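Local coordinates for virulence-associated protein I (Coxiella burnetii, PDB 3TRB) that probably binds DNA through a helix-turn-helix domain as the HigA-family antidote of a toxin-antitoxin (addiction) module, at residues 31-36 / 64-69. Residues are numbered along the deposited sequence; the frame is centred on the assembly and turned at random.
Sequences NQLAKH and KFFGTT
The ND1 atom of H36 is hydrogen-bonded to OG1 of T98 from the second subunit, and this polar link helps fix the turn of an imidazole that also stacks on F65. CE1 of F65 lies over one face of the imidazole, 3.3 Å above its plane and displaced toward the rim; its nearest approach is to CG of H36, at 3.4 Å. The centroids of these two rings are 4.8 Å apart and their planes tilt by 29°, an offset stack that is far from perfectly parallel. F65 reaches across because its CG stands anti to the backbone N (chi1 177°), carrying the phenyl from the end of helix 56-66 toward helix 30-37. L33 meets that phenyl obliquely on its CD2-CE2 side, its CD1 methyl 3.8 Å from F65 CE2. The same methyl touches F66 more loosely, CD1 to CE2 4.3 Å, and thus serves both phenylalanines. These two in turn brace each other: CD2 of F65 sits 3.5 Å above the centre of the F66 ring, while CD2 of F66 lies in plane at the F65 edge. Beyond them G67, the first residue past the helix, has a positive phi (75°) that turns the chain toward T69, the N-cap of helix 70-96. The contact illustrates how two helices of a small, probably DNA-binding fold can be joined by one ring stack and one shared leucine methyl. Helix 30-37 is probably the first helix of the helix-turn-helix, with 41-48 following as the recognition helix; L33 joins V44 of that helix to L18 and L22 of helix 14-24, against which F66 also packs, while V97 of the second subunit packs on F65, bringing that subunit to this junction of helices 30-37 and 56-66.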
loop_
_atom_site.group_PDB
_atom_site.type_symbol
_atom_site.label_atom_id
_atom_site.label_comp_id
_atom_site.label_asym_id
_atom_site.label_seq_id
_atom_site.Cartn_x
_atom_site.Cartn_y
_atom_site.Cartn_z
ATOM N N ASN A 31 8.595 -4.256 -38.232
ATOM C CA ASN A 31 9.241 -3.039 -38.715
ATOM C C ASN A 31 8.304 -1.837 -38.694
ATOM O O ASN A 31 8.690 -0.748 -38.272
ATOM C CB ASN A 31 9.803 -3.246 -40.125
ATOM C CG ASN A 31 11.216 -3.792 -40.116
ATOM O OD1 ASN A 31 12.177 -3.053 -39.901
ATOM N ND2 ASN A 31 11.352 -5.090 -40.360
ATOM N N GLN A 32 7.074 -2.041 -39.153
ATOM C CA GLN A 32 6.074 -0.979 -39.164
ATOM C C GLN A 32 5.825 -0.440 -37.760
ATOM O O GLN A 32 5.822 0.771 -37.543
ATOM C CB GLN A 32 4.761 -1.476 -39.774
ATOM C CG GLN A 32 4.814 -1.695 -41.277
ATOM C CD GLN A 32 3.502 -2.215 -41.832
ATOM O OE1 GLN A 32 3.197 -3.402 -41.723
ATOM N NE2 GLN A 32 2.718 -1.327 -42.431
ATOM N N LEU A 33 5.615 -1.345 -36.810
ATOM C CA LEU A 33 5.381 -0.955 -35.424
ATOM C C LEU A 33 6.590 -0.226 -34.849
ATOM O O LEU A 33 6.449 0.802 -34.188
ATOM C CB LEU A 33 5.052 -2.177 -34.564
ATOM C CG LEU A 33 4.808 -1.884 -33.083
ATOM C CD1 LEU A 33 3.671 -0.884 -32.910
ATOM C CD2 LEU A 33 4.524 -3.165 -32.315
ATOM N N ALA A 34 7.777 -0.768 -35.106
ATOM C CA ALA A 34 9.016 -0.182 -34.609
ATOM C C ALA A 34 9.164 1.267 -35.064
ATOM O O ALA A 34 9.566 2.131 -34.286
ATOM C CB ALA A 34 10.212 -1.010 -35.056
ATOM N N LYS A 35 8.840 1.529 -36.327
ATOM C CA LYS A 35 8.879 2.889 -36.854
ATOM C C LYS A 35 7.847 3.778 -36.165
ATOM O O LYS A 35 8.139 4.919 -35.809
ATOM C CB LYS A 35 8.653 2.900 -38.368
ATOM C CG LYS A 35 9.885 2.556 -39.189
ATOM C CD LYS A 35 9.647 2.826 -40.667
ATOM C CE LYS A 35 10.921 2.658 -41.480
ATOM N NZ LYS A 35 10.712 3.002 -42.915
ATOM N N HIS A 36 6.642 3.248 -35.985
ATOM C CA HIS A 36 5.575 3.981 -35.314
ATOM C C HIS A 36 5.959 4.344 -33.883
ATOM O O HIS A 36 5.653 5.439 -33.408
ATOM C CB HIS A 36 4.277 3.170 -35.312
ATOM C CG HIS A 36 3.569 3.149 -36.633
ATOM N ND1 HIS A 36 3.182 4.296 -37.287
ATOM C CD2 HIS A 36 3.163 2.117 -37.410
ATOM C CE1 HIS A 36 2.577 3.975 -38.418
ATOM N NE2 HIS A 36 2.552 2.659 -38.515
ATOM N N LYS A 64 0.501 5.352 -26.299
ATOM C CA LYS A 64 0.310 6.491 -27.192
ATOM C C LYS A 64 -0.106 6.037 -28.587
ATOM O O LYS A 64 -0.950 6.662 -29.226
ATOM C CB LYS A 64 1.594 7.323 -27.273
ATOM C CG LYS A 64 1.526 8.504 -28.234
ATOM C CD LYS A 64 0.661 9.626 -27.688
ATOM C CE LYS A 64 0.650 10.826 -28.626
ATOM N NZ LYS A 64 2.008 11.415 -28.798
ATOM N N PHE A 65 0.486 4.943 -29.056
ATOM C CA PHE A 65 0.197 4.441 -30.394
ATOM C C PHE A 65 -1.171 3.771 -30.488
ATOM O O PHE A 65 -1.951 4.068 -31.392
ATOM C CB PHE A 65 1.286 3.471 -30.854
ATOM C CG PHE A 65 1.022 2.853 -32.200
ATOM C CD1 PHE A 65 1.145 3.603 -33.356
ATOM C CD2 PHE A 65 0.665 1.518 -32.308
ATOM C CE1 PHE A 65 0.909 3.038 -34.596
ATOM C CE2 PHE A 65 0.428 0.947 -33.545
ATOM C CZ PHE A 65 0.551 1.709 -34.690
ATOM N N PHE A 66 -1.454 2.865 -29.555
ATOM C CA PHE A 66 -2.699 2.101 -29.580
ATOM C C PHE A 66 -3.860 2.830 -28.907
ATOM O O PHE A 66 -5.010 2.401 -29.002
ATOM C CB PHE A 66 -2.506 0.717 -28.945
ATOM C CG PHE A 66 -1.709 -0.232 -29.794
ATOM C CD1 PHE A 66 -2.257 -0.782 -30.939
ATOM C CD2 PHE A 66 -0.413 -0.575 -29.448
ATOM C CE1 PHE A 66 -1.527 -1.653 -31.726
ATOM C CE2 PHE A 66 0.321 -1.447 -30.230
ATOM C CZ PHE A 66 -0.237 -1.986 -31.370
ATOM N N GLY A 67 -3.559 3.933 -28.231
ATOM C CA GLY A 67 -4.586 4.707 -27.560
ATOM C C GLY A 67 -5.082 4.044 -26.289
ATOM O O GLY A 67 -6.241 4.201 -25.905
ATOM N N THR A 68 -4.198 3.297 -25.637
ATOM C CA THR A 68 -4.528 2.642 -24.378
ATOM C C THR A 68 -3.857 3.369 -23.222
ATOM O O THR A 68 -3.351 4.479 -23.385
ATOM C CB THR A 68 -4.054 1.177 -24.368
ATOM O OG1 THR A 68 -2.627 1.135 -24.239
ATOM C CG2 THR A 68 -4.468 0.470 -25.648
ATOM N N THR A 69 -3.859 2.740 -22.052
ATOM C CA THR A 69 -3.084 3.233 -20.924
ATOM C C THR A 69 -1.771 2.465 -20.873
ATOM O O THR A 69 -1.692 1.338 -21.362
ATOM C CB THR A 69 -3.826 3.023 -19.594
ATOM O OG1 THR A 69 -3.928 1.620 -19.322
ATOM C CG2 THR A 69 -5.218 3.630 -19.657
#